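Local coordinates for PduO-type ATP--cob(I)alamin adenosyltransferase (Sulfolobus tokodaii, PDB 1WOZ), which probably transfers the adenosyl group of ATP to cob(I)alamin, as other PduO-type corrinoid adenosyltransferases do, at residues A[26-30]-A[127-131]; A[46-50]-A[159-164]; A[60-64]-A[142-146]. One frame throughout, in Å; residues are numbered along the deposited sequence.

Interaction 1: A[26-30]-A[127-131]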
ATOM      1  N   ASN A  26       7.658  -9.037  11.894  1.00 23.45           N
ATOM      2  CA  ASN A  26       7.010  -7.830  11.377  1.00 23.35           C
ATOM      3  C   ASN A  26       7.994  -6.913  10.620  1.00 22.34           C
ATOM      4  O   ASN A  26       7.647  -6.351   9.584  1.00 21.99           O
ATOM      5  CB  ASN A  26       6.339  -7.067  12.519  1.00 24.87           C
ATOM      6  CG  ASN A  26       4.947  -7.602  12.836  1.00 28.41           C
ATOM      7  OD1 ASN A  26       4.002  -7.416  12.063  1.00 30.88           O
ATOM      8  ND2 ASN A  26       4.814  -8.274  13.969  1.00 30.43           N
ATOM      9  N   PHE A  27       9.215  -6.759  11.130  1.00 21.18           N
ATOM     10  CA  PHE A  27      10.218  -5.933  10.467  1.00 21.10           C
ATOM     11  C   PHE A  27      10.526  -6.553   9.092  1.00 20.20           C
ATOM     12  O   PHE A  27      10.560  -5.853   8.072  1.00 19.31           O
ATOM     13  CB  PHE A  27      11.497  -5.858  11.331  1.00 21.82           C
ATOM     14  CG  PHE A  27      12.393  -4.684  11.016  1.00 20.77           C
ATOM     15  CD1 PHE A  27      13.380  -4.295  11.925  1.00 23.12           C
ATOM     16  CD2 PHE A  27      12.272  -3.972   9.818  1.00 21.93           C
ATOM     17  CE1 PHE A  27      14.236  -3.219  11.649  1.00 20.90           C
ATOM     18  CE2 PHE A  27      13.121  -2.888   9.535  1.00 21.03           C
ATOM     19  CZ  PHE A  27      14.108  -2.514  10.458  1.00 20.96           C
ATOM     20  N   LEU A  28      10.764  -7.861   9.065  1.00 19.40           N
ATOM     21  CA  LEU A  28      11.027  -8.549   7.801  1.00 20.17           C
ATOM     22  C   LEU A  28       9.811  -8.411   6.870  1.00 19.19           C
ATOM     23  O   LEU A  28       9.970  -8.265   5.662  1.00 19.38           O
ATOM     24  CB  LEU A  28      11.334 -10.033   8.043  1.00 18.84           C
ATOM     25  CG  LEU A  28      12.620 -10.315   8.838  1.00 18.67           C
ATOM     26  CD1 LEU A  28      12.719 -11.835   9.121  1.00 20.89           C
ATOM     27  CD2 LEU A  28      13.839  -9.848   8.025  1.00 19.80           C
ATOM     28  N   GLY A  29       8.607  -8.460   7.430  1.00 19.58           N
ATOM     29  CA  GLY A  29       7.411  -8.304   6.606  1.00 17.95           C
ATOM     30  C   GLY A  29       7.355  -6.904   5.998  1.00 18.27           C
ATOM     31  O   GLY A  29       7.002  -6.737   4.812  1.00 17.67           O
ATOM     32  N   ASP A  30       7.692  -5.888   6.793  1.00 16.90           N
ATOM     33  CA  ASP A  30       7.687  -4.505   6.283  1.00 17.45           C
ATOM     34  C   ASP A  30       8.736  -4.327   5.176  1.00 17.87           C
ATOM     35  O   ASP A  30       8.488  -3.649   4.177  1.00 15.67           O
ATOM     36  CB  ASP A  30       7.959  -3.499   7.413  1.00 19.06           C
ATOM     37  CG  ASP A  30       6.819  -3.417   8.398  1.00 21.41           C
ATOM     38  OD1 ASP A  30       5.707  -3.885   8.075  1.00 20.70           O
ATOM     39  OD2 ASP A  30       7.025  -2.879   9.501  1.00 23.65           O
ATOM     40  N   ASN A 127       8.422   2.265  11.724  1.00 23.85           N
ATOM     41  CA  ASN A 127       8.260   0.976  12.400  1.00 24.37           C
ATOM     42  C   ASN A 127       9.615   0.462  12.925  1.00 24.88           C
ATOM     43  O   ASN A 127       9.696  -0.083  14.027  1.00 25.41           O
ATOM     44  CB  ASN A 127       7.635  -0.062  11.457  1.00 23.52           C
ATOM     45  CG  ASN A 127       6.210   0.291  11.063  1.00 26.65           C
ATOM     46  OD1 ASN A 127       5.617   1.223  11.610  1.00 28.30           O
ATOM     47  ND2 ASN A 127       5.652  -0.454  10.115  1.00 25.86           N
ATOM     48  N   ALA A 128      10.678   0.642  12.141  1.00 25.18           N
ATOM     49  CA  ALA A 128      12.004   0.198  12.564  1.00 26.61           C
ATOM     50  C   ALA A 128      12.396   0.828  13.899  1.00 28.49           C
ATOM     51  O   ALA A 128      12.958   0.153  14.770  1.00 29.17           O
ATOM     52  CB  ALA A 128      13.048   0.530  11.496  1.00 26.63           C
ATOM     53  N   VAL A 129      12.113   2.116  14.064  1.00 28.95           N
ATOM     54  CA  VAL A 129      12.411   2.795  15.320  1.00 30.38           C
ATOM     55  C   VAL A 129      11.637   2.109  16.447  1.00 30.40           C
ATOM     56  O   VAL A 129      12.166   1.879  17.534  1.00 30.38           O
ATOM     57  CB  VAL A 129      12.023   4.288  15.257  1.00 30.43           C
ATOM     58  CG1 VAL A 129      12.204   4.933  16.629  1.00 30.75           C
ATOM     59  CG2 VAL A 129      12.901   4.999  14.238  1.00 29.96           C
ATOM     60  N   LYS A 130      10.386   1.756  16.186  1.00 30.57           N
ATOM     61  CA  LYS A 130       9.576   1.070  17.184  1.00 32.25           C
ATOM     62  C   LYS A 130      10.107  -0.347  17.462  1.00 33.27           C
ATOM     63  O   LYS A 130      10.149  -0.787  18.618  1.00 32.65           O
ATOM     64  CB  LYS A 130       8.124   0.991  16.712  1.00 35.04           C
ATOM     65  CG  LYS A 130       7.194   0.186  17.602  1.00 38.87           C
ATOM     66  CD  LYS A 130       5.797   0.086  16.991  1.00 42.41           C
ATOM     67  CE  LYS A 130       5.819  -0.575  15.610  1.00 44.38           C
ATOM     68  NZ  LYS A 130       4.457  -0.656  14.985  1.00 46.76           N
ATOM     69  N   TYR A 131      10.524  -1.062  16.421  1.00 31.00           N
ATOM     70  CA  TYR A 131      11.020  -2.420  16.620  1.00 31.81           C
ATOM     71  C   TYR A 131      12.317  -2.434  17.407  1.00 33.30           C
ATOM     72  O   TYR A 131      12.595  -3.396  18.133  1.00 32.97           O
ATOM     73  CB  TYR A 131      11.265  -3.123  15.289  1.00 29.74           C
ATOM     74  CG  TYR A 131      10.048  -3.242  14.417  1.00 27.50           C
ATOM     75  CD1 TYR A 131       8.811  -3.619  14.950  1.00 27.79           C
ATOM     76  CD2 TYR A 131      10.138  -3.014  13.046  1.00 25.51           C
ATOM     77  CE1 TYR A 131       7.686  -3.759  14.124  1.00 26.95           C
ATOM     78  CE2 TYR A 131       9.037  -3.154  12.223  1.00 25.85           C
ATOM     79  CZ  TYR A 131       7.816  -3.523  12.756  1.00 25.30           C
ATOM     80  OH  TYR A 131       6.738  -3.644  11.912  1.00 25.77           O
TER

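Interaction 2: A[46-50]-A[159-164]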
ATOM      1  N   PRO A  46      10.803   3.588 -17.214  1.00 23.18           N
ATOM      2  CA  PRO A  46      11.562   3.205 -18.406  1.00 23.06           C
ATOM      3  C   PRO A  46      13.047   3.574 -18.410  1.00 24.22           C
ATOM      4  O   PRO A  46      13.795   3.133 -19.279  1.00 27.37           O
ATOM      5  CB  PRO A  46      10.812   3.934 -19.516  1.00 22.87           C
ATOM      6  CG  PRO A  46      10.511   5.275 -18.842  1.00 24.15           C
ATOM      7  CD  PRO A  46      10.043   4.838 -17.447  1.00 23.67           C
ATOM      8  N   TRP A  47      13.491   4.364 -17.451  1.00 23.49           N
ATOM      9  CA  TRP A  47      14.876   4.820 -17.473  1.00 23.54           C
ATOM     10  C   TRP A  47      15.840   3.842 -16.840  1.00 23.54           C
ATOM     11  O   TRP A  47      15.672   3.425 -15.688  1.00 22.05           O
ATOM     12  CB  TRP A  47      14.959   6.185 -16.803  1.00 22.21           C
ATOM     13  CG  TRP A  47      13.940   7.146 -17.369  1.00 22.07           C
ATOM     14  CD1 TRP A  47      13.900   7.664 -18.637  1.00 23.30           C
ATOM     15  CD2 TRP A  47      12.784   7.652 -16.694  1.00 21.04           C
ATOM     16  NE1 TRP A  47      12.788   8.461 -18.789  1.00 22.48           N
ATOM     17  CE2 TRP A  47      12.084   8.472 -17.615  1.00 21.61           C
ATOM     18  CE3 TRP A  47      12.274   7.492 -15.403  1.00 20.09           C
ATOM     19  CZ2 TRP A  47      10.897   9.122 -17.287  1.00 21.31           C
ATOM     20  CZ3 TRP A  47      11.082   8.145 -15.069  1.00 20.90           C
ATOM     21  CH2 TRP A  47      10.409   8.951 -16.011  1.00 20.27           C
ATOM     22  N   GLU A  48      16.878   3.506 -17.588  1.00 23.77           N
ATOM     23  CA  GLU A  48      17.831   2.504 -17.120  1.00 24.65           C
ATOM     24  C   GLU A  48      18.627   2.882 -15.899  1.00 21.98           C
ATOM     25  O   GLU A  48      18.978   1.999 -15.109  1.00 22.08           O
ATOM     26  CB  GLU A  48      18.798   2.117 -18.246  1.00 26.39           C
ATOM     27  CG  GLU A  48      18.143   1.457 -19.429  1.00 29.75           C
ATOM     28  CD  GLU A  48      17.479   0.150 -19.087  1.00 32.99           C
ATOM     29  OE1 GLU A  48      18.024  -0.641 -18.268  1.00 34.35           O
ATOM     30  OE2 GLU A  48      16.403  -0.093 -19.655  1.00 36.42           O
ATOM     31  N   ASP A  49      18.926   4.170 -15.726  1.00 21.72           N
ATOM     32  CA  ASP A  49      19.684   4.561 -14.556  1.00 21.34           C
ATOM     33  C   ASP A  49      18.910   4.320 -13.284  1.00 21.05           C
ATOM     34  O   ASP A  49      19.475   3.837 -12.293  1.00 19.56           O
ATOM     35  CB  ASP A  49      20.175   6.026 -14.628  1.00 23.67           C
ATOM     36  CG  ASP A  49      19.057   7.055 -14.898  1.00 26.64           C
ATOM     37  OD1 ASP A  49      17.889   6.698 -15.196  1.00 26.07           O
ATOM     38  OD2 ASP A  49      19.385   8.257 -14.823  1.00 25.97           O
HETATM   39  N   MSE A  50      17.619   4.647 -13.301  1.00 19.64           N
HETATM   40  CA  MSE A  50      16.795   4.428 -12.120  1.00 20.04           C
HETATM   41  C   MSE A  50      16.541   2.948 -11.867  1.00 19.25           C
HETATM   42  O   MSE A  50      16.525   2.510 -10.721  1.00 18.84           O
HETATM   43  CB  MSE A  50      15.451   5.149 -12.246  1.00 19.44           C
HETATM   44  CG  MSE A  50      15.554   6.633 -12.031  1.00 22.66           C
HETATM   45 SE   MSE A  50      13.773   7.431 -11.964  1.00 24.19          SE
HETATM   46  CE  MSE A  50      14.244   9.211 -12.630  1.00 21.39           C
ATOM     47  N   VAL A 159      13.143  13.904 -10.800  1.00 16.29           N
ATOM     48  CA  VAL A 159      13.725  13.695 -12.111  1.00 17.78           C
ATOM     49  C   VAL A 159      12.715  13.029 -13.047  1.00 17.21           C
ATOM     50  O   VAL A 159      12.648  13.376 -14.248  1.00 16.91           O
ATOM     51  CB  VAL A 159      15.041  12.865 -12.026  1.00 18.05           C
ATOM     52  CG1 VAL A 159      15.492  12.455 -13.436  1.00 19.94           C
ATOM     53  CG2 VAL A 159      16.153  13.724 -11.359  1.00 19.48           C
ATOM     54  N   ALA A 160      11.913  12.101 -12.514  1.00 17.17           N
ATOM     55  CA  ALA A 160      10.887  11.439 -13.332  1.00 17.32           C
ATOM     56  C   ALA A 160       9.931  12.472 -13.940  1.00 18.71           C
ATOM     57  O   ALA A 160       9.581  12.393 -15.140  1.00 18.39           O
ATOM     58  CB  ALA A 160      10.077  10.443 -12.479  1.00 16.71           C
ATOM     59  N   ASN A 161       9.455  13.408 -13.120  1.00 18.37           N
ATOM     60  CA  ASN A 161       8.549  14.440 -13.654  1.00 18.32           C
ATOM     61  C   ASN A 161       9.253  15.320 -14.674  1.00 18.28           C
ATOM     62  O   ASN A 161       8.696  15.631 -15.712  1.00 17.99           O
ATOM     63  CB  ASN A 161       7.947  15.305 -12.525  1.00 18.94           C
ATOM     64  CG  ASN A 161       6.741  14.636 -11.886  1.00 18.15           C
ATOM     65  OD1 ASN A 161       6.075  13.811 -12.528  1.00 18.71           O
ATOM     66  ND2 ASN A 161       6.457  14.973 -10.632  1.00 18.37           N
ATOM     67  N   LYS A 162      10.481  15.733 -14.385  1.00 18.82           N
ATOM     68  CA  LYS A 162      11.222  16.545 -15.356  1.00 20.93           C
ATOM     69  C   LYS A 162      11.342  15.814 -16.691  1.00 21.29           C
ATOM     70  O   LYS A 162      11.100  16.395 -17.761  1.00 21.41           O
ATOM     71  CB  LYS A 162      12.627  16.854 -14.840  1.00 22.96           C
ATOM     72  CG  LYS A 162      13.479  17.663 -15.812  1.00 27.59           C
ATOM     73  CD  LYS A 162      14.822  17.981 -15.170  1.00 31.55           C
ATOM     74  CE  LYS A 162      15.778  18.671 -16.145  1.00 36.10           C
ATOM     75  NZ  LYS A 162      15.336  20.059 -16.428  1.00 37.70           N
ATOM     76  N   ARG A 163      11.718  14.538 -16.646  1.00 20.04           N
ATOM     77  CA  ARG A 163      11.851  13.769 -17.880  1.00 21.50           C
ATOM     78  C   ARG A 163      10.515  13.597 -18.591  1.00 22.04           C
ATOM     79  O   ARG A 163      10.483  13.331 -19.795  1.00 23.49           O
ATOM     80  CB  ARG A 163      12.475  12.391 -17.603  1.00 21.21           C
ATOM     81  CG  ARG A 163      13.936  12.490 -17.148  1.00 22.32           C
ATOM     82  CD  ARG A 163      14.566  11.098 -16.905  1.00 21.48           C
ATOM     83  NE  ARG A 163      15.916  11.205 -16.359  1.00 21.50           N
ATOM     84  CZ  ARG A 163      16.650  10.167 -15.969  1.00 22.57           C
ATOM     85  NH1 ARG A 163      16.162   8.937 -16.075  1.00 20.48           N
ATOM     86  NH2 ARG A 163      17.857  10.356 -15.447  1.00 22.26           N
ATOM     87  N   ARG A 164       9.416  13.733 -17.850  1.00 20.11           N
ATOM     88  CA  ARG A 164       8.087  13.603 -18.429  1.00 21.19           C
ATOM     89  C   ARG A 164       7.424  14.960 -18.730  1.00 21.22           C
ATOM     90  O   ARG A 164       6.242  15.013 -19.078  1.00 20.94           O
ATOM     91  CB  ARG A 164       7.166  12.807 -17.483  1.00 23.45           C
ATOM     92  CG  ARG A 164       7.425  11.318 -17.470  1.00 25.20           C
ATOM     93  CD  ARG A 164       7.125  10.726 -18.848  1.00 29.74           C
ATOM     94  NE  ARG A 164       7.116   9.263 -18.827  1.00 33.01           N
ATOM     95  CZ  ARG A 164       7.632   8.503 -19.791  1.00 36.57           C
ATOM     96  NH1 ARG A 164       8.204   9.069 -20.851  1.00 37.12           N
ATOM     97  NH2 ARG A 164       7.569   7.176 -19.708  1.00 34.84           N
TER

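Interaction 3: A[60-64]-A[142-146]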
ATOM      1  N   GLU A  60      19.964  -5.068  -1.530  1.00 19.34           N
ATOM      2  CA  GLU A  60      20.380  -4.595  -0.206  1.00 18.90           C
ATOM      3  C   GLU A  60      19.291  -4.721   0.852  1.00 19.32           C
ATOM      4  O   GLU A  60      19.605  -4.875   2.042  1.00 19.38           O
ATOM      5  CB  GLU A  60      20.964  -3.167  -0.298  1.00 19.00           C
ATOM      6  CG  GLU A  60      22.185  -3.145  -1.228  1.00 19.98           C
ATOM      7  CD  GLU A  60      22.872  -1.788  -1.386  1.00 22.63           C
ATOM      8  OE1 GLU A  60      22.332  -0.732  -0.972  1.00 19.94           O
ATOM      9  OE2 GLU A  60      23.980  -1.795  -1.949  1.00 21.19           O
ATOM     10  N   LEU A  61      18.020  -4.691   0.442  1.00 17.71           N
ATOM     11  CA  LEU A  61      16.949  -4.902   1.417  1.00 17.07           C
ATOM     12  C   LEU A  61      17.035  -6.367   1.873  1.00 19.11           C
ATOM     13  O   LEU A  61      16.740  -6.688   3.031  1.00 17.18           O
ATOM     14  CB  LEU A  61      15.553  -4.612   0.823  1.00 17.05           C
ATOM     15  CG  LEU A  61      15.308  -3.115   0.555  1.00 18.12           C
ATOM     16  CD1 LEU A  61      13.874  -2.895   0.101  1.00 16.10           C
ATOM     17  CD2 LEU A  61      15.564  -2.302   1.842  1.00 18.42           C
ATOM     18  N   PHE A  62      17.420  -7.271   0.970  1.00 19.25           N
ATOM     19  CA  PHE A  62      17.571  -8.672   1.397  1.00 20.65           C
ATOM     20  C   PHE A  62      18.775  -8.753   2.340  1.00 20.41           C
ATOM     21  O   PHE A  62      18.762  -9.499   3.313  1.00 20.82           O
ATOM     22  CB  PHE A  62      17.780  -9.615   0.204  1.00 19.77           C
ATOM     23  CG  PHE A  62      16.495 -10.117  -0.395  1.00 21.57           C
ATOM     24  CD1 PHE A  62      15.861  -9.420  -1.414  1.00 20.42           C
ATOM     25  CD2 PHE A  62      15.890 -11.276   0.102  1.00 21.15           C
ATOM     26  CE1 PHE A  62      14.635  -9.866  -1.933  1.00 19.33           C
ATOM     27  CE2 PHE A  62      14.667 -11.720  -0.417  1.00 22.09           C
ATOM     28  CZ  PHE A  62      14.047 -11.003  -1.439  1.00 20.91           C
ATOM     29  N   GLU A  63      19.828  -7.985   2.060  1.00 20.76           N
ATOM     30  CA  GLU A  63      20.979  -8.007   2.961  1.00 20.68           C
ATOM     31  C   GLU A  63      20.601  -7.454   4.337  1.00 21.46           C
ATOM     32  O   GLU A  63      21.065  -7.952   5.382  1.00 21.13           O
ATOM     33  CB  GLU A  63      22.139  -7.217   2.353  1.00 22.06           C
ATOM     34  CG  GLU A  63      22.685  -7.892   1.103  1.00 24.74           C
ATOM     35  CD  GLU A  63      23.946  -7.239   0.553  1.00 28.69           C
ATOM     36  OE1 GLU A  63      24.725  -7.953  -0.101  1.00 33.09           O
ATOM     37  OE2 GLU A  63      24.152  -6.025   0.744  1.00 32.29           O
ATOM     38  N   ILE A  64      19.747  -6.434   4.346  1.00 19.63           N
ATOM     39  CA  ILE A  64      19.284  -5.854   5.603  1.00 18.62           C
ATOM     40  C   ILE A  64      18.507  -6.919   6.364  1.00 19.67           C
ATOM     41  O   ILE A  64      18.644  -7.056   7.586  1.00 18.52           O
ATOM     42  CB  ILE A  64      18.369  -4.599   5.347  1.00 20.26           C
ATOM     43  CG1 ILE A  64      19.240  -3.440   4.879  1.00 21.36           C
ATOM     44  CG2 ILE A  64      17.517  -4.293   6.581  1.00 20.29           C
ATOM     45  CD1 ILE A  64      18.477  -2.163   4.552  1.00 22.82           C
ATOM     46  N   ILE A 142      20.786   0.390   9.823  1.00 22.83           N
ATOM     47  CA  ILE A 142      19.628  -0.025   9.040  1.00 23.46           C
ATOM     48  C   ILE A 142      18.612   1.110   8.981  1.00 23.47           C
ATOM     49  O   ILE A 142      18.042   1.397   7.922  1.00 21.06           O
ATOM     50  CB  ILE A 142      18.996  -1.269   9.663  1.00 23.13           C
ATOM     51  CG1 ILE A 142      19.917  -2.471   9.387  1.00 21.96           C
ATOM     52  CG2 ILE A 142      17.586  -1.523   9.091  1.00 23.72           C
ATOM     53  CD1 ILE A 142      19.470  -3.736  10.096  1.00 23.12           C
ATOM     54  N   ILE A 143      18.393   1.763  10.120  1.00 23.91           N
ATOM     55  CA  ILE A 143      17.451   2.873  10.159  1.00 24.30           C
ATOM     56  C   ILE A 143      18.016   4.022   9.317  1.00 23.45           C
ATOM     57  O   ILE A 143      17.279   4.690   8.575  1.00 21.73           O
ATOM     58  CB  ILE A 143      17.189   3.315  11.609  1.00 26.63           C
ATOM     59  CG1 ILE A 143      16.571   2.136  12.383  1.00 31.36           C
ATOM     60  CG2 ILE A 143      16.251   4.505  11.630  1.00 29.44           C
ATOM     61  CD1 ILE A 143      16.239   2.416  13.858  1.00 31.51           C
ATOM     62  N   VAL A 144      19.328   4.235   9.397  1.00 21.12           N
ATOM     63  CA  VAL A 144      19.941   5.284   8.585  1.00 21.63           C
ATOM     64  C   VAL A 144      19.762   4.989   7.092  1.00 20.90           C
ATOM     65  O   VAL A 144      19.441   5.900   6.299  1.00 19.98           O
ATOM     66  CB  VAL A 144      21.444   5.431   8.872  1.00 21.33           C
ATOM     67  CG1 VAL A 144      22.020   6.589   8.049  1.00 22.58           C
ATOM     68  CG2 VAL A 144      21.645   5.682  10.377  1.00 24.04           C
ATOM     69  N   TYR A 145      19.945   3.726   6.710  1.00 17.55           N
ATOM     70  CA  TYR A 145      19.799   3.338   5.312  1.00 18.99           C
ATOM     71  C   TYR A 145      18.368   3.673   4.838  1.00 18.71           C
ATOM     72  O   TYR A 145      18.180   4.297   3.780  1.00 18.77           O
ATOM     73  CB  TYR A 145      20.056   1.829   5.141  1.00 18.90           C
ATOM     74  CG  TYR A 145      20.025   1.350   3.706  1.00 19.64           C
ATOM     75  CD1 TYR A 145      21.196   1.250   2.953  1.00 18.63           C
ATOM     76  CD2 TYR A 145      18.818   1.007   3.091  1.00 17.31           C
ATOM     77  CE1 TYR A 145      21.167   0.821   1.636  1.00 19.71           C
ATOM     78  CE2 TYR A 145      18.778   0.575   1.774  1.00 16.96           C
ATOM     79  CZ  TYR A 145      19.944   0.481   1.050  1.00 19.33           C
ATOM     80  OH  TYR A 145      19.915   0.053  -0.253  1.00 18.65           O
ATOM     81  N   LEU A 146      17.383   3.268   5.635  1.00 19.33           N
ATOM     82  CA  LEU A 146      15.976   3.499   5.312  1.00 20.03           C
ATOM     83  C   LEU A 146      15.667   4.993   5.176  1.00 21.31           C
ATOM     84  O   LEU A 146      14.914   5.391   4.282  1.00 20.31           O
ATOM     85  CB  LEU A 146      15.087   2.857   6.381  1.00 19.66           C
ATOM     86  CG  LEU A 146      15.044   1.315   6.335  1.00 19.14           C
ATOM     87  CD1 LEU A 146      14.275   0.817   7.536  1.00 19.27           C
ATOM     88  CD2 LEU A 146      14.393   0.811   5.005  1.00 19.88           C
TER

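Interaction 1: A[26-30]-A[127-131]
Asp30 and Tyr131 set the polar half of this contact. Both side chains point across the gap, and both take the m rotamer at chi1. Tyr131 OH donates to Asp30 OD2 at 2.5 Å. Asn127, also m, sits one turn earlier on its helix and donates from ND2 to the same Asp30 OD2 at 2.9 Å. One carboxylate oxygen thus gathers two donors. Phe27 makes the apolar half. It leaves its helix sideways; with chi1 at t, its ring lies beside Ala128 and Tyr131, and Phe27 CZ comes 3.4 Å from Ala128 CB. Phe27 CG also lies 3.5 Å from Tyr131 CD2, with the two rings inclined at 36°. Asn26 touches Tyr131 OH through CB, but its amide end turns away. There it bonds Ser22 in its own chain and Arg126 of the second subunit, so the contact sits at the subunit interface. The segment axes run 10.4 Å apart at 165°. This is a nearly antiparallel helix pair in the helical bundle characteristic of PduO-type adenosyltransferases; the assembly here holds three chains.

Interaction 2: A[46-50]-A[159-164]
Trp47 and Arg163 dominate this contact, each with just over 90 Å² buried. Trp47 is the N-cap residue of helix 48-69, and its indole reaches over to the end of helix 140-163. Arg163 lies extended across one indole face. Arg163 CD sits 3.6 Å from the centroid of the Trp47 five-membered ring, a CH-pi contact. Arg163 CZ is 4.6 Å from the centroid of the same Trp47 ring, a cation-pi contact. The guanidinium then meets Asp49 in a two-pronged salt bridge. Arg163 NH1 bonds Asp49 OD1 at 3.0 Å, and Arg163 NH2 bonds Asp49 OD2 at 2.7 Å. Both bonds are nearly straight. Glu95 of helix 79-96 is a second acid partner of Arg163. The contact joins the start of one helix to the finish of another at one end of the adenosyltransferase helical bundle. Selenomethionine Met50, third in buried area, lies deeper. Met50 CE packs 3.6 Å from Val159 CG1 and lies over a face of the Arg163 guanidinium. Ala160 CB meets Trp47 CZ3 at 3.6 Å. Arg164 passes the indole edge with its CG and sets its guanidinium face over Trp47 CZ2. Its charge pairs with Glu110 of helix 109-134.

Interaction 3: A[60-64]-A[142-146]
In the helical bundle of this adenosyltransferase fold, helices 48-69 and 140-163 run nearly antiparallel here, at 155°. Their segment axes are 11.6 Å apart, a gap filled by large side chains. Ile64 is the main bump. It points across and fits between Ile142 and Tyr145, which are three residues apart on the facing helix. Ile64 CG2 meets Ile142 CG2 at 3.7 Å, while Ile64 CD1 reaches Tyr145 CD2 at 3.5 Å. Tyr145 is the bump in the other direction. Its t rotamer sends the ring across into the hollow formed by Glu60, Leu61 and Ile64. Leu61 CD2 closes one side of that hollow, 4.3 Å from Tyr145 CE2. Leu61 also belongs to the pocket of the bound polyether POG, so this packing borders the ligand site. Tyr81 and Leu85 of helix 79-96 touch Tyr145 as well. Glu60 is buried, and its other carboxylate oxygen pairs with Arg56. At the tip of the ring, Tyr145 OH donates a hydrogen bond to Glu60 OE1 at 2.6 Å.

In the fold
Interactions 2 and 3 join the same two helices, 48-69 and 140-163, with centres 24 Å apart and on opposite sides of the chain's centre. Interaction 1 joins helices 23-44 and 109-134. It touches interaction 3, where Phe27 CZ packs 3.9 Å from Ile142 CG2 and Ala128 meets Ile143 and Leu146. These two contacts are buried. Both pair apolar packing with a tyrosine hydroxyl donating to a carboxylate, and both reach the second subunit. Interaction 2 is partly exposed and touches no other chain of the assembly. There an arginine, Arg163, takes the place of the tyrosine hydroxyl as the donor to the carboxylate, and a salt bridge and cation-pi contact tie the helix ends.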